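Local coordinates for exopolygalacturonate lyase (Vibrio vulnificus, PDB 5A29), which probably cleaves pectate (polygalacturonate) chains by beta-elimination, as expected of a metal-dependent, exolytic family 2 polysaccharide lyase, at residues A280-Q284 with N331-I335; E323-K329 with G397-P401; S215-Q219 with Q269-A273. All coordinates share one frame; numbering follows the deposited sequence.

Long-range contacts can follow one another or interlock, and this chain does both. Coming from the N terminus, contact 3 is the first to open and the first to close: the loop 215-219 meets the C-terminal end of helix 259-272. Beyond that helix, 280-284 opens contact 1. Before it closes at 331-335, the first turn of helix 331-349, the chain passes through 323-329 and so opens contact 2, which closes only at 397-401. Contacts 1 and 2 therefore cross, and they touch where Tyr283 N approaches Gly324 O. Contacts 1 and 3 lie in series, yet both reach the same bound meso-tartaric acid between helices 259-272 and 331-349.

Contact 1 of 3, residues A280-Q284 with N331-I335; sequences APVYQ and NDKSI. With SRT (S,R meso-tartaric acid), chain D; SRT (S,R meso-tartaric acid), chain R.
Tyr283 and Asn331 lie flat against each other, an amide stacked on an aromatic ring with the two planes only 4° apart. Asn331 OD1 stands over the centre of the ring, 3.4 Å from Tyr283 CE1, while Asn331 ND2 lies toward the root of the ring, 3.6 Å from Tyr283 CG. Asn331 CG sits beside its own backbone N (chi1 -76°), which swings the amide off the first turn of helix 331-349 and across the tyrosine. The amide cannot turn easily, because ND2 is hydrogen-bonded to Val326 O.

One helical turn later, Ile335 fills the angle between ring and proline. Its CD1 reaches the backbone at Val282 O (3.6 Å), and its other branch, CG2, packs on Pro281 CG at 3.7 Å. Ser334 CB approaches the tyrosine at its edge.

Beside this apolar wedge lies a meso-tartaric acid, whose pocket includes Pro281, Val282 and Ile335. Val282 O is 2.7 Å from tartrate O11, and Ile335 O stands equally close to O41 at the other end of the ligand. On another side of the helix, Lys333 NZ donates to O4 of a second tartrate. Since carbonyl oxygens have no proton to give, the two close oxygen pairs imply that the first ligand probably retains acid protons there.

Contact 2 of 3, residues E323-K329 with G397-P401; sequences EGNVLFK and GYYGP
Tyr399 OH is joined to Glu323 O by a water that lies 2.6 Å from Tyr399 OH; the water donates to Glu323 O. It is a compact example of two loops linked by solvent: a 3-10 turn at 323-325 faces a type I beta turn running from Gly397 to Gly400. Tyr399 occupies the third position of that beta turn, which is closed by Gly400 N bonding to Gly397 O. Gln312 on helix 308-317 reinforces the turn through bonds to Tyr399 N and Gly400 O.

The tyrosine ring carries most of the contact. With CG beside the backbone N (chi1 -61°), it projects into the 323-329 loop, and the water lies at its edge, in the ring plane. Both methyls of Val326 lie on one side of the ring, toward its outer half, CG1 3.6 Å from Tyr399 CE1 and CG2 nearer the hydroxyl. At the hydroxyl end, Glu323 CG comes within 3.5 Å of Tyr399 OH; the carboxylate itself goes to a salt bridge with Arg308. Lys329 comes from the other side of the ring from Val326. The side chains of Lys329 and Tyr399 cross at about a right angle, and the lysine chain, folded at chi3 and chi4 (60° and 54°), lays CE 3.6 Å from Tyr399 CD1.

The neighbouring Tyr398 covers part of one face of the Tyr399 ring with its CD2. It also belongs to a tartaric acid pocket, where Arg308 makes a cation-pi contact with it. Within the 323-329 loop, Val326 CG1 rests over the centre of the Phe328 ring, 3.5 Å above its plane.

Contact 3 of 3, residues S215-Q219 with Q269-A273; sequences SLVDQ and QYKLA. With SRT (S,R meso-tartaric acid), chain D.
The C-terminal turn of helix 259-272 receives an ST turn from the loop 215-219, and the meeting shows how one serine hydroxyl can shape its own loop and bind a helix as well. Ser215 OG donates to Gln269 OE1 across 2.7 Å. The same oxygen accepts from Val217 N, two residues on, in a fairly straight bond (N-H...O 158°), which is what defines the ST turn. Direction is settled on both sides, since the amide N-H gives and the glutamine carbonyl receives.

Gln269 OE1 is itself gripped twice. Besides the serine it takes a hydrogen from a water at 2.8 Å, and that water accepts from Leu216 N. A sharp bend at chi2 (-38°) curls the glutamine chain, and its NE2 binds Tyr265 O one turn back, so the amide has partners at both ends and its rotation is fixed.

The second polar clasp lies at the end of the helix. Gln219, extended beyond CG, brings NE2 to within 2.8 Å of Leu272 O, arriving in the carbonyl plane on a lone pair (C=O...N 127°). Between the two clasps Val217 CG1 points at the helix terminus, 4.2 Å from Ala273 CB, and Leu272 CD1 packs against Ser215 OG.

Tyr270 and Lys271 turn to other sides of the helix and line the meso-tartaric acid pocket, where Lys271 NZ also forms a salt bridge with Glu343. Polar side chains of a loop thus hold one side of a helix end while the ligand pocket occupies another, an instance of an ST turn docked on the C-terminal turn of a helix.

Contact 1 of 3, residues A280-Q284 with N331-I335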
loop_
_atom_site.group_PDB
_atom_site.type_symbol
_atom_site.label_atom_id
_atom_site.label_comp_id
_atom_site.label_asym_id
_atom_site.label_seq_id
_atom_site.Cartn_x
_atom_site.Cartn_y
_atom_site.Cartn_z
ATOM N N ALA A 280 -4.321 8.836 20.006
ATOM C CA ALA A 280 -4.605 7.981 18.817
ATOM C C ALA A 280 -4.192 8.743 17.553
ATOM O O ALA A 280 -4.447 9.962 17.403
ATOM C CB ALA A 280 -6.109 7.584 18.757
ATOM N N PRO A 281 -3.607 8.033 16.566
ATOM C CA PRO A 281 -3.211 8.665 15.319
ATOM C C PRO A 281 -4.446 9.107 14.464
ATOM O O PRO A 281 -5.603 8.668 14.704
ATOM C CB PRO A 281 -2.433 7.560 14.604
ATOM C CG PRO A 281 -3.188 6.299 15.034
ATOM C CD PRO A 281 -3.527 6.543 16.501
ATOM N N VAL A 282 -4.187 10.024 13.551
ATOM C CA VAL A 282 -5.226 10.580 12.658
ATOM C C VAL A 282 -4.960 10.339 11.193
ATOM O O VAL A 282 -3.812 10.002 10.741
ATOM C CB VAL A 282 -5.408 12.121 12.890
ATOM C CG1 VAL A 282 -6.033 12.300 14.272
ATOM C CG2 VAL A 282 -4.032 12.801 12.772
ATOM N N TYR A 283 -6.025 10.508 10.398
ATOM C CA TYR A 283 -5.937 10.122 8.983
ATOM C C TYR A 283 -5.392 11.296 8.160
ATOM O O TYR A 283 -4.907 11.127 7.057
ATOM C CB TYR A 283 -7.337 9.704 8.502
ATOM C CG TYR A 283 -7.388 9.258 7.055
ATOM C CD1 TYR A 283 -6.841 8.004 6.706
ATOM C CD2 TYR A 283 -7.975 10.062 6.054
ATOM C CE1 TYR A 283 -6.923 7.561 5.415
ATOM C CE2 TYR A 283 -8.044 9.628 4.730
ATOM C CZ TYR A 283 -7.460 8.387 4.428
ATOM O OH TYR A 283 -7.535 7.880 3.181
ATOM N N GLN A 284 -5.574 12.530 8.664
ATOM C CA GLN A 284 -5.060 13.718 7.937
ATOM C C GLN A 284 -4.910 14.832 9.006
ATOM O O GLN A 284 -5.443 14.700 10.142
ATOM C CB GLN A 284 -6.005 14.186 6.811
ATOM C CG GLN A 284 -7.393 14.642 7.300
ATOM C CD GLN A 284 -8.400 14.514 6.167
ATOM O OE1 GLN A 284 -8.847 13.389 5.841
ATOM N NE2 GLN A 284 -8.773 15.620 5.558
ATOM N N ASN A 331 -9.891 3.863 6.841
ATOM C CA ASN A 331 -8.881 4.845 7.257
ATOM C C ASN A 331 -7.854 4.206 8.199
ATOM O O ASN A 331 -6.698 4.546 8.096
ATOM C CB ASN A 331 -9.510 6.063 7.963
ATOM C CG ASN A 331 -10.183 7.030 6.962
ATOM O OD1 ASN A 331 -10.253 6.771 5.761
ATOM N ND2 ASN A 331 -10.750 8.143 7.485
ATOM N N ASP A 332 -8.294 3.317 9.087
ATOM C CA ASP A 332 -7.391 2.699 10.074
ATOM C C ASP A 332 -6.378 1.841 9.302
ATOM O O ASP A 332 -5.236 1.855 9.629
ATOM C CB ASP A 332 -8.121 1.793 11.043
ATOM C CG ASP A 332 -9.053 0.761 10.326
ATOM O OD1 ASP A 332 -9.702 1.095 9.306
ATOM O OD2 ASP A 332 -9.108 -0.403 10.754
ATOM N N LYS A 333 -6.813 1.117 8.274
ATOM C CA LYS A 333 -5.851 0.352 7.502
ATOM C C LYS A 333 -4.714 1.222 6.917
ATOM O O LYS A 333 -3.552 0.813 6.939
ATOM C CB LYS A 333 -6.552 -0.384 6.369
ATOM C CG LYS A 333 -5.594 -1.275 5.609
ATOM C CD LYS A 333 -6.308 -2.065 4.515
ATOM C CE LYS A 333 -5.333 -3.026 3.842
ATOM N NZ LYS A 333 -5.933 -3.351 2.528
ATOM N N SER A 334 -5.020 2.371 6.317
ATOM C CA SER A 334 -3.936 3.199 5.764
ATOM C C SER A 334 -2.990 3.692 6.877
ATOM O O SER A 334 -1.848 3.974 6.573
ATOM C CB SER A 334 -4.471 4.468 5.068
ATOM O OG SER A 334 -5.336 4.047 3.978
ATOM N N ILE A 335 -3.486 3.812 8.104
ATOM C CA ILE A 335 -2.668 4.322 9.219
ATOM C C ILE A 335 -1.878 3.175 9.872
ATOM O O ILE A 335 -0.642 3.285 9.988
ATOM C CB ILE A 335 -3.555 4.976 10.278
ATOM C CG1 ILE A 335 -4.199 6.242 9.694
ATOM C CG2 ILE A 335 -2.746 5.281 11.553
ATOM C CD1 ILE A 335 -5.347 6.708 10.627
HETATM O O1 SRT D . -1.314 8.642 9.652
HETATM O O11 SRT D . -1.382 9.398 11.690
HETATM C C1 SRT D . -0.803 8.779 10.786
HETATM C C2 SRT D . 0.614 8.254 10.906
HETATM O O2 SRT D . 1.325 9.437 11.015
HETATM C C3 SRT D . 1.090 7.332 12.054
HETATM O O3 SRT D . 0.141 7.159 13.078
HETATM C C4 SRT D . 1.555 5.937 11.673
HETATM O O4 SRT D . 2.567 5.585 12.339
HETATM O O41 SRT D . 0.979 5.247 10.755
HETATM O O1 SRT R . -9.157 2.532 -2.029
HETATM O O11 SRT R . -7.081 1.924 -1.933
HETATM C C1 SRT R . -8.282 1.741 -1.652
HETATM C C2 SRT R . -8.738 0.589 -0.774
HETATM O O2 SRT R . -9.091 -0.602 -1.447
HETATM C C3 SRT R . -7.752 0.387 0.372
HETATM O O3 SRT R . -7.973 1.579 1.148
HETATM C C4 SRT R . -8.028 -0.924 1.075
HETATM O O4 SRT R . -7.297 -1.862 0.693
HETATM O O41 SRT R . -8.987 -1.078 1.905
#

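Contact 2 of 3, residues E323-K329 with G397-P401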
loop_
_atom_site.group_PDB
_atom_site.type_symbol
_atom_site.label_atom_id
_atom_site.label_comp_id
_atom_site.label_asym_id
_atom_site.label_seq_id
_atom_site.Cartn_x
_atom_site.Cartn_y
_atom_site.Cartn_z
ATOM N N GLU A 323 -12.686 15.070 9.472
ATOM C CA GLU A 323 -12.215 13.912 8.621
ATOM C C GLU A 323 -11.004 13.181 9.185
ATOM O O GLU A 323 -10.892 11.926 9.055
ATOM C CB GLU A 323 -11.927 14.373 7.197
ATOM C CG GLU A 323 -13.238 14.765 6.483
ATOM C CD GLU A 323 -13.009 15.337 5.100
ATOM O OE1 GLU A 323 -12.089 14.862 4.334
ATOM O OE2 GLU A 323 -13.787 16.230 4.694
ATOM N N GLY A 324 -10.056 13.952 9.743
ATOM C CA GLY A 324 -8.827 13.291 10.282
ATOM C C GLY A 324 -9.092 12.408 11.462
ATOM O O GLY A 324 -8.314 11.490 11.734
ATOM N N ASN A 325 -10.189 12.635 12.184
ATOM C CA ASN A 325 -10.497 11.833 13.350
ATOM C C ASN A 325 -11.309 10.574 13.052
ATOM O O ASN A 325 -11.488 9.753 13.966
ATOM C CB ASN A 325 -11.256 12.647 14.412
ATOM C CG ASN A 325 -10.456 13.886 14.823
ATOM O OD1 ASN A 325 -9.302 13.757 15.252
ATOM N ND2 ASN A 325 -11.045 15.064 14.660
ATOM N N VAL A 326 -11.660 10.353 11.806
ATOM C CA VAL A 326 -12.380 9.076 11.458
ATOM C C VAL A 326 -11.362 7.910 11.245
ATOM O O VAL A 326 -10.486 8.018 10.372
ATOM C CB VAL A 326 -13.174 9.274 10.172
ATOM C CG1 VAL A 326 -13.809 7.945 9.693
ATOM C CG2 VAL A 326 -14.301 10.328 10.407
ATOM N N LEU A 327 -11.462 6.874 12.052
ATOM C CA LEU A 327 -10.507 5.767 11.983
ATOM C C LEU A 327 -11.272 4.475 11.470
ATOM O O LEU A 327 -10.798 3.370 11.678
ATOM C CB LEU A 327 -9.898 5.449 13.343
ATOM C CG LEU A 327 -9.192 6.702 13.937
ATOM C CD1 LEU A 327 -8.457 6.250 15.196
ATOM C CD2 LEU A 327 -8.186 7.255 12.945
ATOM N N PHE A 328 -12.400 4.646 10.819
ATOM C CA PHE A 328 -13.109 3.472 10.210
ATOM C C PHE A 328 -13.235 3.721 8.742
ATOM O O PHE A 328 -12.575 4.621 8.136
ATOM C CB PHE A 328 -14.462 3.228 10.912
ATOM C CG PHE A 328 -15.324 4.513 11.050
ATOM C CD1 PHE A 328 -15.193 5.362 12.167
ATOM C CD2 PHE A 328 -16.243 4.866 10.063
ATOM C CE1 PHE A 328 -15.941 6.565 12.285
ATOM C CE2 PHE A 328 -16.982 6.071 10.151
ATOM C CZ PHE A 328 -16.817 6.933 11.266
ATOM N N LYS A 329 -13.952 2.820 8.064
ATOM C CA LYS A 329 -14.083 2.936 6.629
ATOM C C LYS A 329 -12.716 2.859 5.955
ATOM O O LYS A 329 -12.402 3.604 4.997
ATOM C CB LYS A 329 -14.997 4.173 6.219
ATOM C CG LYS A 329 -15.519 3.997 4.764
ATOM C CD LYS A 329 -15.887 5.316 4.056
ATOM C CE LYS A 329 -14.703 6.342 3.898
ATOM N NZ LYS A 329 -13.363 5.974 3.236
ATOM N N GLY A 397 -23.962 10.433 3.347
ATOM C CA GLY A 397 -22.775 11.304 3.269
ATOM C C GLY A 397 -21.613 10.472 2.740
ATOM O O GLY A 397 -21.764 9.368 2.183
ATOM N N TYR A 398 -20.439 11.042 2.930
ATOM C CA TYR A 398 -19.218 10.520 2.385
ATOM C C TYR A 398 -18.921 9.138 2.978
ATOM O O TYR A 398 -18.271 8.378 2.323
ATOM C CB TYR A 398 -18.097 11.506 2.806
ATOM C CG TYR A 398 -16.724 11.262 2.237
ATOM C CD1 TYR A 398 -16.478 11.352 0.868
ATOM C CD2 TYR A 398 -15.643 11.100 3.107
ATOM C CE1 TYR A 398 -15.212 11.216 0.346
ATOM C CE2 TYR A 398 -14.350 10.990 2.598
ATOM C CZ TYR A 398 -14.149 11.008 1.227
ATOM O OH TYR A 398 -12.882 10.892 0.734
ATOM N N TYR A 399 -19.339 8.852 4.198
ATOM C CA TYR A 399 -18.916 7.585 4.817
ATOM C C TYR A 399 -19.991 6.516 4.581
ATOM O O TYR A 399 -19.824 5.398 5.013
ATOM C CB TYR A 399 -18.652 7.751 6.295
ATOM C CG TYR A 399 -17.529 8.771 6.480
ATOM C CD1 TYR A 399 -16.193 8.355 6.470
ATOM C CD2 TYR A 399 -17.810 10.166 6.593
ATOM C CE1 TYR A 399 -15.129 9.269 6.588
ATOM C CE2 TYR A 399 -16.775 11.069 6.755
ATOM C CZ TYR A 399 -15.425 10.615 6.764
ATOM O OH TYR A 399 -14.359 11.524 6.861
ATOM N N GLY A 400 -21.006 6.837 3.789
ATOM C CA GLY A 400 -21.977 5.754 3.499
ATOM C C GLY A 400 -23.397 6.316 3.387
ATOM O O GLY A 400 -23.660 7.406 3.866
ATOM N N PRO A 401 -24.336 5.516 2.845
ATOM C CA PRO A 401 -25.759 5.901 2.839
ATOM C C PRO A 401 -26.343 5.850 4.205
ATOM O O PRO A 401 -25.859 5.150 5.123
ATOM C CB PRO A 401 -26.435 4.785 1.953
ATOM C CG PRO A 401 -25.553 3.577 2.214
ATOM C CD PRO A 401 -24.110 4.150 2.311
HETATM O O HOH W 1 -11.875 10.716 6.761
#

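Contact 3 of 3, residues S215-Q219 with Q269-A273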
loop_
_atom_site.group_PDB
_atom_site.type_symbol
_atom_site.label_atom_id
_atom_site.label_comp_id
_atom_site.label_asym_id
_atom_site.label_seq_id
_atom_site.Cartn_x
_atom_site.Cartn_y
_atom_site.Cartn_z
ATOM N N SER A 215 4.337 24.748 11.358
ATOM C CA SER A 215 3.159 23.908 11.366
ATOM C C SER A 215 1.890 24.806 11.449
ATOM O O SER A 215 1.909 25.820 12.157
ATOM C CB SER A 215 3.206 23.026 12.591
ATOM O OG SER A 215 2.062 22.187 12.578
ATOM N N LEU A 216 0.815 24.421 10.745
ATOM C CA LEU A 216 -0.488 25.058 10.893
ATOM C C LEU A 216 -1.210 24.477 12.065
ATOM O O LEU A 216 -2.201 25.047 12.530
ATOM C CB LEU A 216 -1.338 24.847 9.633
ATOM C CG LEU A 216 -0.761 25.448 8.384
ATOM C CD1 LEU A 216 -1.716 25.274 7.216
ATOM C CD2 LEU A 216 -0.478 26.933 8.634
ATOM N N VAL A 217 -0.723 23.361 12.598
ATOM C CA VAL A 217 -1.535 22.652 13.579
ATOM C C VAL A 217 -1.565 23.335 14.953
ATOM O O VAL A 217 -0.552 23.444 15.643
ATOM C CB VAL A 217 -1.181 21.143 13.663
ATOM C CG1 VAL A 217 -2.003 20.471 14.774
ATOM C CG2 VAL A 217 -1.379 20.498 12.263
ATOM N N ASP A 218 -2.744 23.802 15.371
ATOM C CA ASP A 218 -2.830 24.476 16.662
ATOM C C ASP A 218 -3.286 23.462 17.656
ATOM O O ASP A 218 -4.473 23.060 17.641
ATOM C CB ASP A 218 -3.824 25.660 16.581
ATOM C CG ASP A 218 -4.016 26.367 17.932
ATOM O OD1 ASP A 218 -3.516 25.874 18.995
ATOM O OD2 ASP A 218 -4.743 27.389 17.927
ATOM N N GLN A 219 -2.380 23.031 18.536
ATOM C CA GLN A 219 -2.728 21.933 19.435
ATOM C C GLN A 219 -3.859 22.201 20.408
ATOM O O GLN A 219 -4.619 21.269 20.786
ATOM C CB GLN A 219 -1.501 21.322 20.090
ATOM C CG GLN A 219 -0.667 20.654 18.957
ATOM C CD GLN A 219 0.463 19.829 19.441
ATOM O OE1 GLN A 219 1.326 20.314 20.138
ATOM N NE2 GLN A 219 0.500 18.577 19.039
ATOM N N GLN A 269 3.624 16.399 10.653
ATOM C CA GLN A 269 2.287 17.088 10.707
ATOM C C GLN A 269 1.195 16.083 11.213
ATOM O O GLN A 269 0.264 16.473 11.998
ATOM C CB GLN A 269 1.926 17.722 9.376
ATOM C CG GLN A 269 2.879 18.848 8.841
ATOM C CD GLN A 269 3.369 19.725 10.003
ATOM O OE1 GLN A 269 2.586 20.485 10.577
ATOM N NE2 GLN A 269 4.622 19.527 10.425
ATOM N N TYR A 270 1.294 14.817 10.766
ATOM C CA TYR A 270 0.316 13.793 11.251
ATOM C C TYR A 270 0.394 13.555 12.702
ATOM O O TYR A 270 -0.657 13.437 13.402
ATOM C CB TYR A 270 0.427 12.449 10.477
ATOM C CG TYR A 270 0.125 12.634 9.003
ATOM C CD1 TYR A 270 -1.162 12.523 8.515
ATOM C CD2 TYR A 270 1.160 12.897 8.095
ATOM C CE1 TYR A 270 -1.396 12.637 7.147
ATOM C CE2 TYR A 270 0.900 13.088 6.758
ATOM C CZ TYR A 270 -0.377 12.978 6.312
ATOM O OH TYR A 270 -0.595 13.113 4.978
ATOM N N LYS A 271 1.643 13.538 13.204
ATOM C CA LYS A 271 1.908 13.317 14.609
ATOM C C LYS A 271 1.390 14.492 15.465
ATOM O O LYS A 271 0.870 14.270 16.585
ATOM C CB LYS A 271 3.404 13.069 14.879
ATOM C CG LYS A 271 4.090 11.985 14.018
ATOM C CD LYS A 271 3.393 10.632 13.906
ATOM C CE LYS A 271 3.861 9.811 12.632
ATOM N NZ LYS A 271 3.438 10.237 11.183
ATOM N N LEU A 272 1.593 15.708 14.967
ATOM C CA LEU A 272 1.160 16.917 15.744
ATOM C C LEU A 272 -0.346 16.993 15.896
ATOM O O LEU A 272 -0.839 17.583 16.851
ATOM C CB LEU A 272 1.625 18.180 15.014
ATOM C CG LEU A 272 3.167 18.349 15.085
ATOM C CD1 LEU A 272 3.528 19.509 14.158
ATOM C CD2 LEU A 272 3.598 18.582 16.557
ATOM N N ALA A 273 -1.088 16.417 14.932
ATOM C CA ALA A 273 -2.530 16.416 14.956
ATOM C C ALA A 273 -3.181 15.192 15.634
ATOM O O ALA A 273 -4.383 15.108 15.635
ATOM C CB ALA A 273 -3.078 16.583 13.517
HETATM O O1 SRT D . -1.314 8.642 9.652
HETATM O O11 SRT D . -1.382 9.398 11.690
HETATM C C1 SRT D . -0.803 8.779 10.786
HETATM C C2 SRT D . 0.614 8.254 10.906
HETATM O O2 SRT D . 1.325 9.437 11.015
HETATM C C3 SRT D . 1.090 7.332 12.054
HETATM O O3 SRT D . 0.141 7.159 13.078
HETATM C C4 SRT D . 1.555 5.937 11.673
HETATM O O4 SRT D . 2.567 5.585 12.339
HETATM O O41 SRT D . 0.979 5.247 10.755
HETATM O O HOH W 2 0.592 22.038 9.261
#